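PDB 4W8O: luciferase-like enzymeAMP-CoA-ligase from Zophobas atratus, which probably activates carboxylic acids with ATP as acyl-adenylates and transfers them to coenzyme A, as in the adenylate-forming family that includes beetle luciferases. Local coordinates for residues I35-D41 with S242-R248; R54-V58 with L81-P86; C76-S80 with H221-M225; L104-Q110 with L130-S134; M250-L256 with Q276-P281. All blocks are in the same frame, centred on the assembly; numbering follows the deposited sequence.

Interaction 1 (I35-D41 with S242-R248); sequences ICQIDGD and STRVFAR
Arg244 and Phe246 bond through their backbones to strand 35-39, which runs parallel. Arg244 N donates to Cys36 O at 3.0 Å, and Arg244 O takes the N-H of Ile38 at 2.9 Å. Phe246 N then reaches Ile38 O, and beyond the strand Gly40 N closes on Phe246 O. The two ends are fastened by side chains. At the start, Thr243 OG1 donates to Ile35 O at 2.7 Å. At the far end, Asp41 OD2 accepts from Arg248 N at 2.8 Å, on its syn side and close to the carboxylate plane.

Phe246 shares one face of the sheet with Gln37, Arg244 and Asp39. Its CG stands between the backbone N and the carbonyl carbon (chi1 59°), which lays the ring back over strand 35-39. Asp39 CA sits over one ring face, 3.9 Å from the centroid of the Phe246 ring, a CH-pi contact. Ile38 O lies over the same face. One water donates to Gln37 OE1 and accepts from Arg244 NH2. On the other side of the sheet, Ile38 CG1 packs on Thr243 CG2 at 3.8 Å.

A second shell fixes the polar groups. Gln37 NE2 is held by Leu81 O and Glu46 OE1, and Arg244 NH1 by His221 NE2. Asp39 OD1 accepts from Asp41 N in an Asx turn.

The pair joins strand 44-47, through a classic bulge at Cys36 and Gln37 facing Glu46, to strand 218-221. Helix 228-239 covers Arg244, and helix 252-262 covers Ile38 and Ala247.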
# COMPACT_ATOMS: atom_id res chain seq x y z
N ILE A 35 1.43 -15.91 -12.59
CA ILE A 35 1.72 -14.57 -13.09
C ILE A 35 1.78 -13.61 -11.92
O ILE A 35 0.80 -13.42 -11.21
CB ILE A 35 0.64 -14.05 -14.08
CG1 ILE A 35 0.41 -15.03 -15.24
CG2 ILE A 35 1.04 -12.68 -14.61
CD1 ILE A 35 1.63 -15.30 -16.10
N CYS A 36 2.94 -12.98 -11.72
CA CYS A 36 3.12 -12.01 -10.63
C CYS A 36 2.46 -10.66 -10.95
O CYS A 36 1.67 -10.15 -10.16
CB CYS A 36 4.61 -11.82 -10.35
SG CYS A 36 5.01 -10.56 -9.12
N GLN A 37 2.81 -10.11 -12.11
CA GLN A 37 2.43 -8.76 -12.49
C GLN A 37 2.12 -8.65 -13.99
O GLN A 37 2.74 -9.33 -14.83
CB GLN A 37 3.54 -7.77 -12.11
CG GLN A 37 4.92 -8.09 -12.66
CD GLN A 37 5.96 -7.01 -12.39
OE1 GLN A 37 5.70 -6.05 -11.67
NE2 GLN A 37 7.14 -7.17 -12.96
N ILE A 38 1.15 -7.79 -14.29
CA ILE A 38 0.73 -7.49 -15.65
C ILE A 38 0.66 -5.97 -15.81
O ILE A 38 -0.05 -5.30 -15.06
CB ILE A 38 -0.66 -8.07 -15.97
CG1 ILE A 38 -0.67 -9.60 -15.82
CG2 ILE A 38 -1.09 -7.69 -17.39
CD1 ILE A 38 -2.01 -10.24 -16.16
N ASP A 39 1.40 -5.45 -16.79
CA ASP A 39 1.22 -4.09 -17.27
C ASP A 39 0.00 -4.01 -18.20
O ASP A 39 0.07 -4.39 -19.37
CB ASP A 39 2.47 -3.63 -18.02
CG ASP A 39 2.46 -2.15 -18.35
OD1 ASP A 39 1.37 -1.60 -18.65
OD2 ASP A 39 3.54 -1.53 -18.32
N GLY A 40 -1.11 -3.50 -17.67
CA GLY A 40 -2.34 -3.35 -18.44
C GLY A 40 -2.25 -2.46 -19.67
O GLY A 40 -3.01 -2.64 -20.62
N ASP A 41 -1.33 -1.50 -19.66
CA ASP A 41 -1.17 -0.60 -20.80
C ASP A 41 -0.44 -1.26 -21.96
O ASP A 41 -0.85 -1.12 -23.11
CB ASP A 41 -0.41 0.66 -20.38
CG ASP A 41 -1.21 1.54 -19.45
OD1 ASP A 41 -2.42 1.71 -19.67
OD2 ASP A 41 -0.62 2.09 -18.50
N SER A 242 -1.37 -14.34 -6.07
CA SER A 242 -2.29 -13.67 -6.96
C SER A 242 -1.54 -12.78 -7.94
O SER A 242 -0.32 -12.66 -7.88
CB SER A 242 -3.26 -12.82 -6.14
OG SER A 242 -3.99 -13.62 -5.23
N THR A 243 -2.29 -12.17 -8.86
CA THR A 243 -1.71 -11.34 -9.91
C THR A 243 -2.06 -9.88 -9.66
O THR A 243 -3.21 -9.54 -9.40
CB THR A 243 -2.26 -11.76 -11.29
OG1 THR A 243 -1.89 -13.12 -11.53
CG2 THR A 243 -1.70 -10.88 -12.40
N ARG A 244 -1.04 -9.01 -9.71
CA ARG A 244 -1.24 -7.57 -9.63
C ARG A 244 -1.26 -6.97 -11.04
O ARG A 244 -0.33 -7.19 -11.82
CB ARG A 244 -0.12 -6.92 -8.81
CG ARG A 244 -0.35 -5.45 -8.49
CD ARG A 244 0.66 -4.93 -7.47
NE ARG A 244 2.04 -5.07 -7.94
CZ ARG A 244 2.66 -4.25 -8.78
NH1 ARG A 244 2.05 -3.17 -9.26
NH2 ARG A 244 3.91 -4.50 -9.14
N VAL A 245 -2.32 -6.24 -11.35
CA VAL A 245 -2.43 -5.52 -12.62
C VAL A 245 -2.37 -4.01 -12.38
O VAL A 245 -2.97 -3.49 -11.44
CB VAL A 245 -3.72 -5.90 -13.37
CG1 VAL A 245 -3.69 -5.38 -14.81
CG2 VAL A 245 -3.92 -7.41 -13.36
N PHE A 246 -1.62 -3.30 -13.21
CA PHE A 246 -1.54 -1.85 -13.10
C PHE A 246 -1.75 -1.18 -14.45
O PHE A 246 -1.56 -1.78 -15.51
CB PHE A 246 -0.20 -1.42 -12.47
CG PHE A 246 1.01 -1.87 -13.24
CD1 PHE A 246 1.52 -1.11 -14.28
CD2 PHE A 246 1.64 -3.07 -12.92
CE1 PHE A 246 2.63 -1.53 -14.99
CE2 PHE A 246 2.75 -3.50 -13.63
CZ PHE A 246 3.24 -2.72 -14.67
N ALA A 247 -2.16 0.08 -14.39
CA ALA A 247 -2.26 0.94 -15.55
C ALA A 247 -1.94 2.37 -15.09
O ALA A 247 -2.19 2.74 -13.94
CB ALA A 247 -3.65 0.85 -16.16
N ARG A 248 -1.38 3.16 -16.00
CA ARG A 248 -0.88 4.47 -15.66
C ARG A 248 -1.99 5.43 -15.28
O ARG A 248 -1.88 6.17 -14.31
CB ARG A 248 -0.08 5.06 -16.83
CG ARG A 248 1.03 5.97 -16.35
CD ARG A 248 2.26 5.17 -15.98
NE ARG A 248 3.07 4.84 -17.16
CZ ARG A 248 3.85 5.70 -17.81
NH1 ARG A 248 4.53 5.30 -18.88
NH2 ARG A 248 3.94 6.96 -17.40
O HOH W 1 5.70 -6.61 -8.87

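Interaction 2 (R54-V58 with L81-P86); sequences RSTRV and LDNSIP
Arg54 meets Asp82 end-on, with both terminal nitrogens aimed at a single oxygen. NH1 of Arg54 lies 2.8 Å from Asp82 OD1, and NH2 of the same guanidinium lies 3.1 Å from that OD1. The oxygen sits in the guanidinium plane, but the carboxylate is turned 57° against it. NH1 therefore comes from above the carboxylate plane, while NH2 arrives nearly along the C-O axis. A bend at chi3 (-63°) turns the arginine head toward the turn. There NH2 also makes a weak bond to Leu81 O, and it has a further salt bridge to Glu46. Ile85 crosses the arginine at about a right angle. Its CG1 rests over one face of the guanidinium, 3.5 Å from Arg54 NH2.

Asp82 to Ile85 form a type I beta turn. It belongs to the connection from strand 72-76 into helix 85-92, the helix of a beta-alpha-beta crossover to the adjacent parallel strand 96-99. Helix 48-64, which carries Arg54, packs against this entry. Phe156 of the short helix 156-159 touches Arg54, Asp82, Ile85 and Pro86.

The other branch of Ile85 faces the helix backbone. Its CG2, anti to the backbone N, lies 3.7 Å from Ser55 N. One turn further on, the two methyls of Val58 divide their work. Val58 CG2 meets Ile85 CG2 at 4.0 Å, and Val58 CG1 reaches Pro86 CB at 4.1 Å.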
# COMPACT_ATOMS: atom_id res chain seq x y z
N ARG A 54 15.30 -11.88 -11.59
CA ARG A 54 15.76 -10.52 -11.83
C ARG A 54 16.08 -9.80 -10.52
O ARG A 54 17.11 -9.14 -10.42
CB ARG A 54 14.76 -9.73 -12.67
CG ARG A 54 14.54 -10.31 -14.07
CD ARG A 54 14.07 -9.25 -15.05
NE ARG A 54 12.76 -8.69 -14.69
CZ ARG A 54 12.37 -7.43 -14.90
NH1 ARG A 54 13.18 -6.54 -15.47
NH2 ARG A 54 11.15 -7.05 -14.52
N SER A 55 15.22 -9.96 -9.52
CA SER A 55 15.43 -9.33 -8.22
C SER A 55 16.67 -9.90 -7.51
O SER A 55 17.38 -9.17 -6.84
CB SER A 55 14.19 -9.47 -7.33
OG SER A 55 13.86 -10.83 -7.10
N THR A 56 16.90 -11.21 -7.65
CA THR A 56 18.09 -11.83 -7.06
C THR A 56 19.36 -11.21 -7.66
O THR A 56 20.30 -10.87 -6.94
CB THR A 56 18.08 -13.36 -7.24
OG1 THR A 56 16.95 -13.92 -6.55
CG2 THR A 56 19.36 -14.00 -6.72
N ARG A 57 19.35 -11.02 -8.98
CA ARG A 57 20.49 -10.42 -9.67
C ARG A 57 20.71 -8.97 -9.27
O ARG A 57 21.85 -8.56 -9.04
CB ARG A 57 20.31 -10.53 -11.19
CG ARG A 57 20.50 -11.93 -11.71
CD ARG A 57 20.10 -12.02 -13.16
NE ARG A 57 20.16 -13.39 -13.66
CZ ARG A 57 19.80 -13.74 -14.89
NH1 ARG A 57 19.34 -12.84 -15.75
NH2 ARG A 57 19.90 -15.01 -15.26
N VAL A 58 19.63 -8.20 -9.17
CA VAL A 58 19.73 -6.83 -8.68
C VAL A 58 20.30 -6.80 -7.26
O VAL A 58 21.16 -5.97 -6.96
CB VAL A 58 18.37 -6.10 -8.74
CG1 VAL A 58 18.45 -4.74 -8.06
CG2 VAL A 58 17.92 -5.92 -10.18
N LEU A 81 6.79 -2.84 -15.24
CA LEU A 81 7.27 -4.18 -14.91
C LEU A 81 8.62 -4.17 -14.20
O LEU A 81 9.06 -5.21 -13.70
CB LEU A 81 7.34 -5.06 -16.17
CG LEU A 81 6.01 -5.45 -16.81
CD1 LEU A 81 6.31 -6.28 -18.04
CD2 LEU A 81 5.10 -6.22 -15.86
N ASP A 82 9.28 -3.01 -14.13
CA ASP A 82 10.60 -2.93 -13.49
C ASP A 82 10.62 -2.20 -12.14
O ASP A 82 11.54 -2.43 -11.35
CB ASP A 82 11.60 -2.26 -14.43
CG ASP A 82 11.83 -3.05 -15.71
OD1 ASP A 82 11.55 -4.27 -15.74
OD2 ASP A 82 12.29 -2.46 -16.69
N ASN A 83 9.64 -1.33 -11.87
CA ASN A 83 9.78 -0.42 -10.73
C ASN A 83 9.85 -1.10 -9.37
O ASN A 83 10.52 -0.60 -8.47
CB ASN A 83 8.71 0.68 -10.74
CG ASN A 83 7.37 0.19 -10.25
OD1 ASN A 83 6.77 -0.70 -10.84
ND2 ASN A 83 6.87 0.79 -9.17
N SER A 84 9.19 -2.24 -9.22
CA SER A 84 9.24 -2.98 -7.95
C SER A 84 10.45 -3.94 -7.83
O SER A 84 10.75 -4.41 -6.74
CB SER A 84 7.92 -3.73 -7.70
OG SER A 84 7.76 -4.81 -8.60
N ILE A 85 11.14 -4.23 -8.94
CA ILE A 85 12.22 -5.23 -8.91
C ILE A 85 13.36 -4.85 -7.95
O ILE A 85 13.76 -5.68 -7.13
CB ILE A 85 12.80 -5.52 -10.32
CG1 ILE A 85 11.70 -6.02 -11.27
CG2 ILE A 85 13.94 -6.52 -10.26
CD1 ILE A 85 10.92 -7.22 -10.77
N PRO A 86 13.87 -3.61 -8.05
CA PRO A 86 14.94 -3.20 -7.13
C PRO A 86 14.46 -2.95 -5.69
O PRO A 86 15.28 -2.97 -4.76
CB PRO A 86 15.51 -1.93 -7.77
CG PRO A 86 14.46 -1.43 -8.69
CD PRO A 86 13.54 -2.56 -9.03

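Interaction 3 (C76-S80 with H221-M225); sequences CSTNS and HFTTM
Asn79 reaches across to Thr223 and Met225, joining two loops that follow strands 72-76 and 218-221. These strands belong to two different mixed sheets of the adenylate-forming fold, so the contact bridges the sheets.

One direct hydrogen bond crosses. Asn79 ND2 donates to Thr223 O at 2.9 Å, with an N-H...O angle of 155°. The oxygen lies in the amide plane, but the nitrogen sits above the plane of the carbonyl.

Two waters extend this grip. One accepts from Asn79 ND2 and donates to Phe222 O. The other donates to Asn79 OD1 and Ser77 O and accepts from Met225 N. Both ends of the amide are thus engaged, which fixes its rotation. With a leucine in its place, Thr223 O would probably lose this donor and both waters an anchoring partner.

Among the bonds to neighbours, Thr223 OG1 pairs with Thr229 OG1, a residue lining the pocket where a polyether is bound. His221 NE2 is bonded to Arg244 NH1.

Van der Waals contacts complete the join. Met225 crosses the amide at about a right angle, its CE 3.8 Å from Asn79 OD1. Thr224 CG2 lies 4.2 Å from Thr78 CA.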
# COMPACT_ATOMS: atom_id res chain seq x y z
N CYS A 76 11.64 6.59 -7.26
CA CYS A 76 10.75 7.59 -7.85
C CYS A 76 10.33 7.18 -9.27
O CYS A 76 11.01 7.48 -10.25
CB CYS A 76 11.40 8.97 -7.88
SG CYS A 76 10.23 10.27 -8.30
N SER A 77 9.20 6.49 -9.36
CA SER A 77 8.74 5.96 -10.63
C SER A 77 7.25 5.65 -10.59
O SER A 77 6.71 5.26 -9.55
CB SER A 77 9.52 4.68 -10.97
OG SER A 77 9.03 4.06 -12.14
N THR A 78 6.58 5.84 -11.73
CA THR A 78 5.27 5.28 -11.96
C THR A 78 5.39 3.76 -12.02
O THR A 78 6.49 3.20 -11.99
CB THR A 78 4.65 5.81 -13.27
OG1 THR A 78 5.61 5.70 -14.33
CG2 THR A 78 4.23 7.26 -13.13
N ASN A 79 4.25 3.08 -12.08
CA ASN A 79 4.24 1.63 -12.12
C ASN A 79 4.67 1.09 -13.49
O ASN A 79 4.27 1.61 -14.54
CB ASN A 79 2.85 1.09 -11.75
CG ASN A 79 2.51 1.31 -10.28
OD1 ASN A 79 3.34 1.09 -9.40
ND2 ASN A 79 1.28 1.70 -10.02
N SER A 80 5.52 0.07 -13.46
CA SER A 80 6.01 -0.60 -14.67
C SER A 80 6.36 -2.02 -14.28
O SER A 80 6.26 -2.39 -13.12
CB SER A 80 7.24 0.11 -15.22
OG SER A 80 8.37 -0.12 -14.39
N HIS A 221 -4.92 -1.87 -10.06
CA HIS A 221 -4.86 -0.59 -9.37
C HIS A 221 -4.08 0.43 -10.19
O HIS A 221 -3.38 0.08 -11.14
CB HIS A 221 -4.24 -0.76 -7.99
CG HIS A 221 -2.77 -0.97 -8.02
ND1 HIS A 221 -1.87 -0.01 -7.63
CD2 HIS A 221 -2.03 -2.03 -8.42
CE1 HIS A 221 -0.64 -0.47 -7.78
NE2 HIS A 221 -0.71 -1.70 -8.26
N PHE A 222 -4.23 1.68 -9.81
CA PHE A 222 -3.60 2.80 -10.51
C PHE A 222 -2.59 3.54 -9.64
O PHE A 222 -1.73 4.23 -10.18
CB PHE A 222 -4.68 3.77 -10.99
CG PHE A 222 -5.73 3.12 -11.84
CD1 PHE A 222 -5.51 2.91 -13.19
CD2 PHE A 222 -6.93 2.70 -11.29
CE1 PHE A 222 -6.47 2.29 -13.98
CE2 PHE A 222 -7.89 2.08 -12.08
CZ PHE A 222 -7.65 1.87 -13.42
N THR A 223 -2.72 3.43 -8.32
CA THR A 223 -1.87 4.15 -7.39
C THR A 223 -0.43 3.70 -7.50
O THR A 223 -0.15 2.52 -7.66
CB THR A 223 -2.30 3.93 -5.92
OG1 THR A 223 -2.58 2.54 -5.69
CG2 THR A 223 -3.53 4.77 -5.57
N THR A 224 0.48 4.65 -7.36
CA THR A 224 1.91 4.38 -7.36
C THR A 224 2.33 3.84 -6.00
O THR A 224 1.53 3.84 -5.05
CB THR A 224 2.72 5.65 -7.65
OG1 THR A 224 2.40 6.65 -6.67
CG2 THR A 224 2.39 6.18 -9.04
N MET A 225 3.58 3.40 -5.90
CA MET A 225 4.10 2.77 -4.68
C MET A 225 4.39 3.78 -3.57
O MET A 225 4.70 3.41 -2.45
CB MET A 225 5.35 1.94 -5.00
CG MET A 225 5.10 0.75 -5.91
SD MET A 225 4.01 -0.49 -5.18
CE MET A 225 3.59 -1.46 -6.62
O HOH W 2 4.97 3.34 -8.43
O HOH W 3 -0.23 2.91 -12.07

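Interaction 4 (L104-Q110 with L130-S134); sequences LSVRNIQ and LIEKS
Ser134 packs into the side of helix 106-116, between Val106, Ile109 and Gln110. This is the tight part of the contact. Ser134 OG lies 3.4 Å from both CB and CG2 of Ile109, and Gln110 CG comes to 3.2 Å from Ser134 O. The small side chain lets the backbones close in, with Gln110 CA 4.8 Å from Ser134 CA. Ser134 OG lies beside its own backbone N (chi1 -60°), which turns it back to donate to Leu130 O at 2.8 Å. Ser134 N reaches that oxygen from the opposite face of its plane. With an alanine here, Leu130 O would probably lose its second donor and a small gap would open beside Ile109.

Leu130 and Val106 slide past each other in opposite directions, Leu130 CD1 touching Val106 CG2 at 3.6 Å. Ile131 CD1 meets Ile109 CG2 deeper in, on the side of strands 120-124 and 143-147.

The outer side is looser. Lys133 CB stays 4.3 Å from Val106 CG2, and the extended lysine chain leads out to solvent.

Segments 106-110 and 130-134 cross at -64°. Helix 106-116 leads from strand 96-99 to strand 120-124, and helix 128-138 on to strand 143-147, all parallel strands of one alpha/beta sheet. No hydrogen bond links the segments. Ser105 OG caps Asn108 N within its own segment. The join therefore rests on van der Waals fit, partly carbon against oxygen.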
# COMPACT_ATOMS: atom_id res chain seq x y z
N LEU A 104 5.10 15.14 -7.21
CA LEU A 104 5.40 16.15 -6.19
C LEU A 104 6.39 17.19 -6.71
O LEU A 104 7.24 16.89 -7.56
CB LEU A 104 5.97 15.50 -4.94
CG LEU A 104 4.96 14.71 -4.10
CD1 LEU A 104 5.69 13.74 -3.18
CD2 LEU A 104 4.05 15.63 -3.30
N SER A 105 6.28 18.41 -6.19
CA SER A 105 7.17 19.50 -6.56
C SER A 105 8.58 19.24 -6.09
O SER A 105 8.82 18.38 -5.23
CB SER A 105 6.69 20.81 -5.93
OG SER A 105 6.91 20.81 -4.53
N VAL A 106 9.51 20.02 -6.64
CA VAL A 106 10.91 19.98 -6.22
C VAL A 106 11.03 20.27 -4.74
O VAL A 106 11.77 19.58 -4.04
CB VAL A 106 11.78 21.00 -7.00
CG1 VAL A 106 13.16 21.12 -6.39
CG2 VAL A 106 11.88 20.60 -8.47
N ARG A 107 10.33 21.29 -4.25
CA ARG A 107 10.45 21.63 -2.84
C ARG A 107 9.94 20.50 -1.93
O ARG A 107 10.51 20.25 -0.88
CB ARG A 107 9.74 22.93 -2.47
CG ARG A 107 10.30 23.49 -1.17
CD ARG A 107 9.56 24.69 -0.64
NE ARG A 107 9.84 25.93 -1.36
CZ ARG A 107 9.12 26.41 -2.37
NH1 ARG A 107 8.05 25.76 -2.82
NH2 ARG A 107 9.48 27.55 -2.95
N ASN A 108 8.87 19.83 -2.33
CA ASN A 108 8.36 18.73 -1.53
C ASN A 108 9.31 17.54 -1.55
O ASN A 108 9.59 16.94 -0.50
CB ASN A 108 6.96 18.32 -1.99
CG ASN A 108 5.91 19.37 -1.67
OD1 ASN A 108 6.01 20.07 -0.67
ND2 ASN A 108 4.90 19.47 -2.52
N ILE A 109 9.84 17.22 -2.72
CA ILE A 109 10.77 16.09 -2.85
C ILE A 109 12.02 16.36 -2.01
O ILE A 109 12.51 15.46 -1.30
CB ILE A 109 11.15 15.81 -4.31
CG1 ILE A 109 9.92 15.35 -5.12
CG2 ILE A 109 12.25 14.77 -4.39
CD1 ILE A 109 9.52 13.90 -4.91
N GLN A 110 12.53 17.59 -2.09
CA GLN A 110 13.68 18.01 -1.28
C GLN A 110 13.50 17.70 0.19
O GLN A 110 14.42 17.20 0.85
CB GLN A 110 13.92 19.51 -1.40
CG GLN A 110 14.69 19.93 -2.61
CD GLN A 110 15.01 21.41 -2.60
OE1 GLN A 110 15.16 22.02 -1.54
NE2 GLN A 110 15.12 21.99 -3.78
N LEU A 130 13.71 16.22 -11.95
CA LEU A 130 13.10 16.48 -10.65
C LEU A 130 14.01 16.01 -9.50
O LEU A 130 14.30 16.77 -8.58
CB LEU A 130 11.75 15.77 -10.58
CG LEU A 130 10.98 15.81 -9.26
CD1 LEU A 130 10.57 17.23 -8.90
CD2 LEU A 130 9.77 14.90 -9.37
N ILE A 131 14.47 14.77 -9.58
CA ILE A 131 15.35 14.20 -8.56
C ILE A 131 16.71 14.91 -8.52
O ILE A 131 17.20 15.24 -7.45
CB ILE A 131 15.56 12.68 -8.77
CG1 ILE A 131 14.25 11.91 -8.58
CG2 ILE A 131 16.60 12.15 -7.80
CD1 ILE A 131 13.53 12.19 -7.28
N GLU A 132 17.32 15.13 -9.68
CA GLU A 132 18.59 15.86 -9.76
C GLU A 132 18.49 17.25 -9.10
O GLU A 132 19.35 17.63 -8.30
CB GLU A 132 19.05 16.01 -11.22
CG GLU A 132 19.54 14.71 -11.88
CD GLU A 132 19.89 14.88 -13.36
OE1 GLU A 132 19.29 15.73 -14.05
OE2 GLU A 132 20.78 14.16 -13.85
N LYS A 133 17.43 17.98 -9.42
CA LYS A 133 17.23 19.32 -8.85
C LYS A 133 17.01 19.26 -7.35
O LYS A 133 17.53 20.10 -6.60
CB LYS A 133 16.03 20.01 -9.51
CG LYS A 133 16.30 20.46 -10.93
CD LYS A 133 15.05 21.01 -11.58
CE LYS A 133 15.30 21.40 -13.03
NZ LYS A 133 14.02 21.71 -13.73
N SER A 134 16.24 18.28 -6.90
CA SER A 134 15.91 18.15 -5.49
C SER A 134 17.16 17.83 -4.68
O SER A 134 17.38 18.41 -3.61
CB SER A 134 14.85 17.07 -5.28
OG SER A 134 13.64 17.40 -5.98

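Interaction 5 (M250-L256 with Q276-P281); sequences MEGEKTL and QLTNVP
Leu277 pushes its CD2 methyl into a hollow formed by Met250, Thr255 and Leu256. Met250 closes one side. The bend at its chi2 (-74°) brings Met250 CE to 3.4 Å from Leu277 CD2, tighter than usual van der Waals contact. Thr255 CG2 forms another wall, 3.8 Å from Leu277 CD2. Thr255 OG1 turns away to donate to Glu251 O, the carbonyl of the N-cap residue.

Gly252 provides the flat spot of the interface. Its CA lies 3.4 Å from Gln276 O in a CA-H...O contact, and a side chain on it would run into that oxygen. Val280 CG2 settles against the same bare backbone, 3.5 Å from Gly252 C.

Helix 252-262 connects parallel strands 243-246 and 266-268 of the mixed sheet. The weakly bonded helix about 274-278 follows the second of these strands and lies against the first turn of helix 252-262. Phe222 touches Met250 and Thr255, and Leu312 of helix 303-312 touches Leu277.

Val280 is a bump between two neighbours. Leu256 and Val280 meet tip to tip, CD1 to CG1 at 3.7 Å. Glu253 bends at chi2 (88°) over the same CG1 methyl, while its carboxylate is held by Tyr286 and Arg285.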
# COMPACT_ATOMS: atom_id res chain seq x y z
N MET A 250 -6.40 6.10 -15.07
CA MET A 250 -7.73 5.55 -15.00
C MET A 250 -8.57 6.18 -16.09
O MET A 250 -8.69 7.40 -16.16
CB MET A 250 -8.31 5.83 -13.62
CG MET A 250 -9.51 4.99 -13.27
SD MET A 250 -10.98 5.52 -14.16
CE MET A 250 -12.10 4.24 -13.62
N GLU A 251 -9.12 5.34 -16.96
CA GLU A 251 -10.16 5.73 -17.91
C GLU A 251 -11.25 4.68 -17.86
O GLU A 251 -10.97 3.49 -17.76
CB GLU A 251 -9.62 5.82 -19.34
CG GLU A 251 -9.01 7.16 -19.70
CD GLU A 251 -7.50 7.19 -19.56
OE1 GLU A 251 -6.83 6.38 -20.25
OE2 GLU A 251 -6.98 8.03 -18.79
N GLY A 252 -12.50 5.13 -17.92
CA GLY A 252 -13.66 4.25 -17.78
C GLY A 252 -13.65 3.09 -18.75
O GLY A 252 -13.70 1.93 -18.35
N GLU A 253 -13.59 3.42 -20.03
CA GLU A 253 -13.64 2.44 -21.10
C GLU A 253 -12.51 1.42 -21.02
O GLU A 253 -12.73 0.21 -21.07
CB GLU A 253 -13.56 3.16 -22.44
CG GLU A 253 -14.03 2.33 -23.62
CD GLU A 253 -15.52 2.45 -23.86
OE1 GLU A 253 -16.13 1.45 -24.30
OE2 GLU A 253 -16.09 3.55 -23.63
N LYS A 254 -11.28 1.93 -20.89
CA LYS A 254 -10.10 1.07 -20.85
C LYS A 254 -10.12 0.16 -19.62
O LYS A 254 -9.66 -0.97 -19.69
CB LYS A 254 -8.81 1.89 -20.92
CG LYS A 254 -8.74 2.80 -22.14
CD LYS A 254 -7.38 2.80 -22.82
CE LYS A 254 -7.48 3.34 -24.24
NZ LYS A 254 -6.26 3.04 -25.05
N THR A 255 -10.66 0.65 -18.51
CA THR A 255 -10.76 -0.15 -17.30
C THR A 255 -11.71 -1.33 -17.52
O THR A 255 -11.41 -2.45 -17.14
CB THR A 255 -11.22 0.68 -16.09
OG1 THR A 255 -10.28 1.73 -15.83
CG2 THR A 255 -11.33 -0.18 -14.85
N LEU A 256 -12.86 -1.08 -18.15
CA LEU A 256 -13.80 -2.16 -18.46
C LEU A 256 -13.19 -3.16 -19.43
O LEU A 256 -13.36 -4.37 -19.27
CB LEU A 256 -15.12 -1.62 -18.99
CG LEU A 256 -15.94 -0.73 -18.04
CD1 LEU A 256 -17.32 -0.46 -18.62
CD2 LEU A 256 -16.07 -1.35 -16.66
N GLN A 276 -16.18 7.69 -13.73
CA GLN A 276 -15.78 7.36 -15.10
C GLN A 276 -16.27 5.97 -15.53
O GLN A 276 -16.52 5.75 -16.71
CB GLN A 276 -14.26 7.45 -15.26
CG GLN A 276 -13.73 8.86 -15.14
CD GLN A 276 -12.29 8.99 -15.60
OE1 GLN A 276 -11.89 8.40 -16.60
NE2 GLN A 276 -11.50 9.78 -14.88
N LEU A 277 -16.43 5.06 -14.57
CA LEU A 277 -16.94 3.72 -14.87
C LEU A 277 -18.44 3.75 -15.16
O LEU A 277 -18.89 3.18 -16.14
CB LEU A 277 -16.69 2.75 -13.71
CG LEU A 277 -15.23 2.57 -13.29
CD1 LEU A 277 -15.15 1.76 -12.00
CD2 LEU A 277 -14.45 1.90 -14.41
N THR A 278 -19.19 4.42 -14.30
CA THR A 278 -20.65 4.49 -14.42
C THR A 278 -21.13 5.35 -15.59
O THR A 278 -22.28 5.25 -15.98
CB THR A 278 -21.28 5.00 -13.11
OG1 THR A 278 -20.61 6.19 -12.70
CG2 THR A 278 -21.16 3.94 -12.00
N ASN A 279 -20.26 6.17 -16.16
CA ASN A 279 -20.61 6.96 -17.34
C ASN A 279 -20.17 6.32 -18.65
O ASN A 279 -20.32 6.92 -19.72
CB ASN A 279 -20.06 8.37 -17.19
CG ASN A 279 -20.90 9.22 -16.26
OD1 ASN A 279 -21.91 9.78 -16.66
ND2 ASN A 279 -20.49 9.29 -15.00
N VAL A 280 -19.64 5.10 -18.60
CA VAL A 280 -19.36 4.37 -19.82
C VAL A 280 -20.71 3.96 -20.41
O VAL A 280 -21.50 3.30 -19.72
CB VAL A 280 -18.49 3.12 -19.58
CG1 VAL A 280 -18.38 2.29 -20.86
CG2 VAL A 280 -17.11 3.52 -19.09
N PRO A 281 -20.98 4.34 -21.66
CA PRO A 281 -22.26 3.97 -22.27
C PRO A 281 -22.30 2.48 -22.67
O PRO A 281 -21.27 1.91 -23.04
CB PRO A 281 -22.33 4.87 -23.51
CG PRO A 281 -20.91 5.09 -23.89
CD PRO A 281 -20.12 5.09 -22.60

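In the fold
Interaction 3 is the hub, touching all the others. Its centre is 11 Å from that of interaction 1, where His221 N probably bonds to Val245 O (2.9 Å). Toward interaction 5, Phe222 CE2 packs on Met250 CG at 3.5 Å. Toward interaction 4, Cys76 CB meets Ile131 CD1 at 3.9 Å. Interactions 1 and 2 share Leu81 O, which accepts from Gln37 NE2 (2.8 Å, a probable hydrogen bond) and weakly from Arg54. Interactions 4 and 5 stand furthest apart, with centres 33 Å from each other. Interaction 3 borders the pocket that holds the polyether: Thr223 bonds to Thr229 and packs on Phe268, both pocket residues.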